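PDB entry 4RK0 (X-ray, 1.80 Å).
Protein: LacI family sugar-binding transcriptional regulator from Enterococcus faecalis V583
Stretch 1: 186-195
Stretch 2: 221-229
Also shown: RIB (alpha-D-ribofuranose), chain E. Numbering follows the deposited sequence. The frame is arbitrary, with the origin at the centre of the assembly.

Stretch 1 186-195: NDEIAFGLYR
Stretch 2, residues 221-229: YVSPPLTTI

The first turns of a helix, D187 to R195, pack against a segment, Y221 to I229, extended from V222 onward (Y221 itself has phi/psi of -106/-7), that is mostly loop and becomes a strand by T228. The two run in opposite senses: the CA atoms of D187 and T228 lie 7.5 Å apart, those of F191 and V222 7.8 Å, and those of Y194 and S223 8.3 Å. Together the stretches bury 397 Å², with residues D187, A190, F191 and Y194 supplying the helical side, a spacing of three and four that keeps them on one face.

N186 precedes the helix with phi/psi of -147/167 and chi1 in p (79°), so that its side chain folds back over the first turn. There N186 OD1 accepts from I189 N at 2.9 Å, capping an amide that has no helical carbonyl before it, while N186 ND2 donates to O5 of the ribose at 2.9 Å. Asparagine suits this place because one amide group carries both an acceptor for the helix and a donor for the sugar. Regular helical bonds follow, from A190 N to N186 O (3.2 Å) and F191 N to D187 O (2.8 Å) through R195 N to F191 O (3.1 Å), with phi near -60° and psi near -45°.

Two hydrogen bonds join the stretches, one from each end of the helical face. D187 (chi1 m, -71°) has a CA-to-CB bond that points sideways, but its carboxylate reaches nearer, and D187 OD1 accepts from T228 OG1 at 2.7 Å. T228 has an extended backbone (-160/169), and its chi1 in t (-167°) places the hydroxyl for this donation. D187 OD2 is satisfied elsewhere in the structure, so both carboxylate oxygens of this buried aspartate have partners.

Near the C-terminal end of that face, Y194 (chi1 m, -88°; chi2 45°) points toward the loop and has 110 Å² covered. Y194 OH donates to P224 O at 2.6 Å, and that carbonyl lies near the plane of the ring, at its edge. A tyrosine is long enough to span from helix to loop backbone, and its ring remains available for apolar packing: Y194 CE2 lies 3.7 Å from V222 CG2 and 3.7 Å from P224 CD. The peptide bond before P224 is cis, and P224 has phi/psi of -80/165 and a C-gamma endo pucker; P225 is C-gamma exo and points away.

The rest of the contact is largely apolar. L226 (-90/123; chi1 t, chi2 p) points toward the helix, its CD2 lying 3.7 Å from A190 CB and 3.7 Å from F191 CE1. The small A190 side chain, which also points toward the loop, lets the leucine come close to the helix. F191 (chi1 m, chi2 -29°) starts sideways, yet its ring reaches V222. V222 (-87/168, chi1 m) packs against both rings: CG1 lies 3.9 Å from F191 CD1, and CG2 lies 4.0 Å from F191 CE1 and 3.7 Å from Y194 CE2.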

ATOM      1  N   ASN A 186       2.894 -10.507  11.506  1.00 26.60           N
ATOM      2  CA  ASN A 186       2.610  -9.169  11.004  1.00 21.74           C
ATOM      3  C   ASN A 186       1.105  -8.976  10.803  1.00 25.94           C
ATOM      4  O   ASN A 186       0.333  -9.952  10.857  1.00 21.89           O
ATOM      5  CB  ASN A 186       3.431  -8.762   9.787  1.00 25.01           C
ATOM      6  CG  ASN A 186       2.930  -9.334   8.483  1.00 31.80           C
ATOM      7  OD1 ASN A 186       2.208 -10.331   8.440  1.00 28.68           O
ATOM      8  ND2 ASN A 186       3.352  -8.708   7.394  1.00 27.64           N
ATOM      9  N   ASP A 187       0.706  -7.723  10.601  1.00 24.06           N
ATOM     10  CA  ASP A 187      -0.725  -7.385  10.478  1.00 27.65           C
ATOM     11  C   ASP A 187      -1.327  -8.033   9.219  1.00 24.02           C
ATOM     12  O   ASP A 187      -2.474  -8.472   9.240  1.00 24.62           O
ATOM     13  CB  ASP A 187      -0.967  -5.878  10.498  1.00 35.26           C
ATOM     14  CG  ASP A 187      -0.725  -5.237  11.890  1.00 22.74           C
ATOM     15  OD1 ASP A 187      -0.789  -5.930  12.908  1.00 24.76           O
ATOM     16  OD2 ASP A 187      -0.489  -4.029  11.930  1.00 27.52           O
ATOM     17  N   GLU A 188      -0.579  -8.108   8.139  1.00 26.14           N
ATOM     18  CA  GLU A 188      -1.088  -8.774   6.928  1.00 29.89           C
ATOM     19  C   GLU A 188      -1.452 -10.245   7.186  1.00 29.22           C
ATOM     20  O   GLU A 188      -2.520 -10.706   6.778  1.00 25.00           O
ATOM     21  CB  GLU A 188      -0.071  -8.663   5.782  1.00 27.79           C
ATOM     22  CG  GLU A 188       0.088  -7.250   5.252  1.00 30.08           C
ATOM     23  CD  GLU A 188       0.389  -7.194   3.759  1.00124.24           C
ATOM     24  OE1 GLU A 188       1.222  -7.982   3.270  1.00 43.34           O
ATOM     25  OE2 GLU A 188      -0.199  -6.349   3.059  1.00 43.93           O
ATOM     26  N   ILE A 189      -0.597 -10.990   7.885  1.00 24.53           N
ATOM     27  CA  ILE A 189      -0.996 -12.336   8.312  1.00 25.16           C
ATOM     28  C   ILE A 189      -2.296 -12.328   9.121  1.00 25.37           C
ATOM     29  O   ILE A 189      -3.150 -13.209   8.942  1.00 27.65           O
ATOM     30  CB  ILE A 189       0.095 -13.021   9.138  1.00 23.60           C
ATOM     31  CG1 ILE A 189       1.250 -13.352   8.206  1.00 24.41           C
ATOM     32  CG2 ILE A 189      -0.429 -14.284   9.802  1.00 29.88           C
ATOM     33  CD1 ILE A 189       2.459 -14.001   8.872  1.00 25.60           C
ATOM     34  N   ALA A 190      -2.393 -11.411  10.082  1.00 26.23           N
ATOM     35  CA  ALA A 190      -3.569 -11.288  10.911  1.00 29.47           C
ATOM     36  C   ALA A 190      -4.839 -11.048  10.075  1.00 26.15           C
ATOM     37  O   ALA A 190      -5.907 -11.599  10.381  1.00 24.23           O
ATOM     38  CB  ALA A 190      -3.413 -10.122  11.875  1.00 29.09           C
ATOM     39  N   PHE A 191      -4.730 -10.189   9.077  1.00 23.91           N
ATOM     40  CA  PHE A 191      -5.894  -9.958   8.196  1.00 25.42           C
ATOM     41  C   PHE A 191      -6.311 -11.238   7.488  1.00 21.60           C
ATOM     42  O   PHE A 191      -7.524 -11.513   7.293  1.00 24.64           O
ATOM     43  CB  PHE A 191      -5.668  -8.827   7.189  1.00 25.32           C
ATOM     44  CG  PHE A 191      -5.303  -7.511   7.811  1.00 27.44           C
ATOM     45  CD1 PHE A 191      -5.736  -7.167   9.098  1.00 23.06           C
ATOM     46  CD2 PHE A 191      -4.503  -6.621   7.114  1.00 24.00           C
ATOM     47  CE1 PHE A 191      -5.374  -5.961   9.678  1.00 24.44           C
ATOM     48  CE2 PHE A 191      -4.133  -5.426   7.693  1.00 24.36           C
ATOM     49  CZ  PHE A 191      -4.573  -5.099   8.976  1.00 22.65           C
ATOM     50  N   GLY A 192      -5.342 -12.063   7.153  1.00 23.46           N
ATOM     51  CA  GLY A 192      -5.615 -13.346   6.501  1.00 26.70           C
ATOM     52  C   GLY A 192      -6.353 -14.289   7.408  1.00 30.47           C
ATOM     53  O   GLY A 192      -7.307 -14.936   6.997  1.00 24.31           O
ATOM     54  N   LEU A 193      -5.883 -14.368   8.648  1.00 24.44           N
ATOM     55  CA  LEU A 193      -6.578 -15.071   9.729  1.00 21.41           C
ATOM     56  C   LEU A 193      -8.016 -14.655   9.892  1.00 23.73           C
ATOM     57  O   LEU A 193      -8.920 -15.527   9.953  1.00 24.69           O
ATOM     58  CB  LEU A 193      -5.828 -14.908  11.058  1.00 26.89           C
ATOM     59  CG  LEU A 193      -4.388 -15.451  11.086  1.00 27.54           C
ATOM     60  CD1 LEU A 193      -3.720 -15.134  12.417  1.00 31.37           C
ATOM     61  CD2 LEU A 193      -4.381 -16.929  10.864  1.00 26.32           C
ATOM     62  N   TYR A 194      -8.235 -13.355   9.981  1.00 23.78           N
ATOM     63  CA  TYR A 194      -9.605 -12.810  10.066  1.00 27.27           C
ATOM     64  C   TYR A 194     -10.497 -13.402   8.966  1.00 31.77           C
ATOM     65  O   TYR A 194     -11.587 -13.886   9.247  1.00 31.68           O
ATOM     66  CB  TYR A 194      -9.625 -11.294   9.915  1.00 27.90           C
ATOM     67  CG  TYR A 194      -9.462 -10.470  11.178  1.00 23.58           C
ATOM     68  CD1 TYR A 194      -8.492 -10.778  12.137  1.00 28.95           C
ATOM     69  CD2 TYR A 194     -10.227  -9.321  11.371  1.00 22.29           C
ATOM     70  CE1 TYR A 194      -8.350 -10.012  13.291  1.00 24.67           C
ATOM     71  CE2 TYR A 194     -10.087  -8.537  12.502  1.00 25.32           C
ATOM     72  CZ  TYR A 194      -9.140  -8.878  13.471  1.00 24.41           C
ATOM     73  OH  TYR A 194      -9.052  -8.053  14.582  1.00 25.23           O
ATOM     74  N   ARG A 195     -10.042 -13.335   7.718  1.00 25.71           N
ATOM     75  CA  ARG A 195     -10.824 -13.828   6.598  1.00 27.32           C
ATOM     76  C   ARG A 195     -11.070 -15.338   6.705  1.00 34.13           C
ATOM     77  O   ARG A 195     -12.176 -15.795   6.498  1.00 30.91           O
ATOM     78  CB  ARG A 195     -10.125 -13.493   5.278  1.00 26.38           C
ATOM     79  CG  ARG A 195     -10.784 -14.060   4.050  1.00 25.08           C
ATOM     80  CD  ARG A 195      -9.937 -13.869   2.801  1.00 27.59           C
ATOM     81  NE  ARG A 195     -10.479 -14.584   1.635  1.00 33.47           N
ATOM     82  CZ  ARG A 195      -9.806 -14.834   0.505  1.00 41.02           C
ATOM     83  NH1 ARG A 195      -8.535 -14.455   0.356  1.00 40.12           N
ATOM     84  NH2 ARG A 195     -10.397 -15.497  -0.488  1.00 41.94           N
ATOM     85  N   TYR A 221      -9.752  -0.523  10.691  1.00 27.71           N
ATOM     86  CA  TYR A 221     -10.837  -0.764   9.729  1.00 29.89           C
ATOM     87  C   TYR A 221     -11.306  -2.207   9.575  1.00 38.03           C
ATOM     88  O   TYR A 221     -12.305  -2.482   8.918  1.00 38.64           O
ATOM     89  CB  TYR A 221     -10.439  -0.164   8.376  1.00 23.59           C
ATOM     90  CG  TYR A 221     -10.126   1.265   8.523  1.00 26.44           C
ATOM     91  CD1 TYR A 221      -8.832   1.715   8.852  1.00 24.03           C
ATOM     92  CD2 TYR A 221     -11.135   2.216   8.375  1.00 27.39           C
ATOM     93  CE1 TYR A 221      -8.566   3.071   9.005  1.00 26.88           C
ATOM     94  CE2 TYR A 221     -10.880   3.553   8.539  1.00 27.34           C
ATOM     95  CZ  TYR A 221      -9.598   3.989   8.854  1.00 30.48           C
ATOM     96  OH  TYR A 221      -9.423   5.349   9.003  1.00 31.54           O
ATOM     97  N   VAL A 222     -10.614  -3.141  10.194  1.00 28.42           N
ATOM     98  CA  VAL A 222     -11.078  -4.516  10.245  1.00 26.78           C
ATOM     99  C   VAL A 222     -12.007  -4.687  11.462  1.00 25.70           C
ATOM    100  O   VAL A 222     -12.069  -3.807  12.319  1.00 28.65           O
ATOM    101  CB  VAL A 222      -9.915  -5.495  10.235  1.00 31.78           C
ATOM    102  CG1 VAL A 222      -9.235  -5.433   8.862  1.00 29.69           C
ATOM    103  CG2 VAL A 222      -8.885  -5.193  11.343  1.00 26.89           C
ATOM    104  N   SER A 223     -12.705  -5.818  11.510  1.00 30.59           N
ATOM    105  CA  SER A 223     -13.718  -6.076  12.524  1.00 40.74           C
ATOM    106  C   SER A 223     -13.445  -7.404  13.175  1.00 32.55           C
ATOM    107  O   SER A 223     -13.477  -8.451  12.512  1.00 31.24           O
ATOM    108  CB  SER A 223     -15.124  -6.068  11.915  1.00 68.53           C
ATOM    109  OG  SER A 223     -15.671  -4.758  11.988  1.00 82.46           O
ATOM    110  N   PRO A 224     -13.099  -7.376  14.461  1.00 27.02           N
ATOM    111  CA  PRO A 224     -12.949  -6.174  15.268  1.00 28.89           C
ATOM    112  C   PRO A 224     -11.607  -5.453  15.059  1.00 25.75           C
ATOM    113  O   PRO A 224     -10.689  -6.058  14.518  1.00 28.56           O
ATOM    114  CB  PRO A 224     -13.024  -6.730  16.696  1.00 29.59           C
ATOM    115  CG  PRO A 224     -12.365  -8.057  16.562  1.00 28.50           C
ATOM    116  CD  PRO A 224     -12.696  -8.591  15.184  1.00 30.68           C
ATOM    117  N   PRO A 225     -11.482  -4.186  15.519  1.00 26.17           N
ATOM    118  CA  PRO A 225     -10.205  -3.501  15.382  1.00 23.89           C
ATOM    119  C   PRO A 225      -9.090  -4.326  16.040  1.00 26.53           C
ATOM    120  O   PRO A 225      -9.292  -4.905  17.133  1.00 26.79           O
ATOM    121  CB  PRO A 225     -10.431  -2.159  16.049  1.00 33.04           C
ATOM    122  CG  PRO A 225     -11.895  -1.923  15.883  1.00 30.23           C
ATOM    123  CD  PRO A 225     -12.566  -3.252  15.886  1.00 30.93           C
ATOM    124  N   LEU A 226      -7.954  -4.371  15.351  1.00 27.03           N
ATOM    125  CA  LEU A 226      -6.863  -5.323  15.643  1.00 26.30           C
ATOM    126  C   LEU A 226      -5.855  -4.739  16.658  1.00 23.76           C
ATOM    127  O   LEU A 226      -5.254  -3.658  16.456  1.00 25.23           O
ATOM    128  CB  LEU A 226      -6.149  -5.736  14.340  1.00 25.62           C
ATOM    129  CG  LEU A 226      -4.922  -6.626  14.473  1.00 23.12           C
ATOM    130  CD1 LEU A 226      -5.310  -7.994  15.034  1.00 19.04           C
ATOM    131  CD2 LEU A 226      -4.240  -6.763  13.117  1.00 26.90           C
ATOM    132  N   THR A 227      -5.703  -5.498  17.738  1.00 29.18           N
ATOM    133  CA  THR A 227      -4.714  -5.288  18.775  1.00 22.89           C
ATOM    134  C   THR A 227      -3.415  -5.701  18.169  1.00 27.64           C
ATOM    135  O   THR A 227      -3.333  -6.772  17.533  1.00 24.44           O
ATOM    136  CB  THR A 227      -5.048  -6.143  20.011  1.00 25.57           C
ATOM    137  OG1 THR A 227      -6.249  -5.655  20.621  1.00 27.77           O
ATOM    138  CG2 THR A 227      -3.905  -6.113  21.058  1.00 26.11           C
ATOM    139  N   THR A 228      -2.390  -4.878  18.359  1.00 22.62           N
ATOM    140  CA  THR A 228      -1.157  -5.053  17.614  1.00 19.38           C
ATOM    141  C   THR A 228       0.026  -4.371  18.301  1.00 26.39           C
ATOM    142  O   THR A 228      -0.145  -3.649  19.269  1.00 31.42           O
ATOM    143  CB  THR A 228      -1.336  -4.468  16.192  1.00 24.04           C
ATOM    144  OG1 THR A 228      -0.253  -4.899  15.395  1.00 24.17           O
ATOM    145  CG2 THR A 228      -1.439  -2.943  16.192  1.00 25.15           C
ATOM    146  N   ILE A 229       1.220  -4.658  17.822  1.00 28.68           N
ATOM    147  CA  ILE A 229       2.430  -3.975  18.263  1.00 18.30           C
ATOM    148  C   ILE A 229       2.776  -2.936  17.256  1.00 22.27           C
ATOM    149  O   ILE A 229       2.951  -3.264  16.089  1.00 26.82           O
ATOM    150  CB  ILE A 229       3.610  -4.964  18.362  1.00 24.12           C
ATOM    151  CG1 ILE A 229       3.323  -6.048  19.376  1.00 22.75           C
ATOM    152  CG2 ILE A 229       4.888  -4.203  18.744  1.00 36.54           C
ATOM    153  CD1 ILE A 229       2.792  -5.602  20.716  1.00 29.47           C
TER
HETATM  154  O5  RIB E 401       4.751  -6.181   7.924  1.00 29.42           O
HETATM  155  C5  RIB E 401       5.881  -6.355   7.082  1.00 42.42           C
HETATM  156  C4  RIB E 401       6.915  -6.935   7.945  1.00 60.23           C
HETATM  157  O4  RIB E 401       8.123  -7.326   7.242  1.00 31.87           O
HETATM  158  C3  RIB E 401       7.049  -5.747   8.877  1.00 24.60           C
HETATM  159  O3  RIB E 401       6.656  -6.293  10.138  1.00 23.42           O
HETATM  160  C2  RIB E 401       8.512  -5.361   8.643  1.00 23.02           C
HETATM  161  O2  RIB E 401       9.202  -5.165   9.853  1.00 22.43           O
HETATM  162  C1  RIB E 401       9.122  -6.393   7.677  1.00 43.37           C
HETATM  163  O1  RIB E 401      10.331  -6.944   8.170  1.00 33.90           O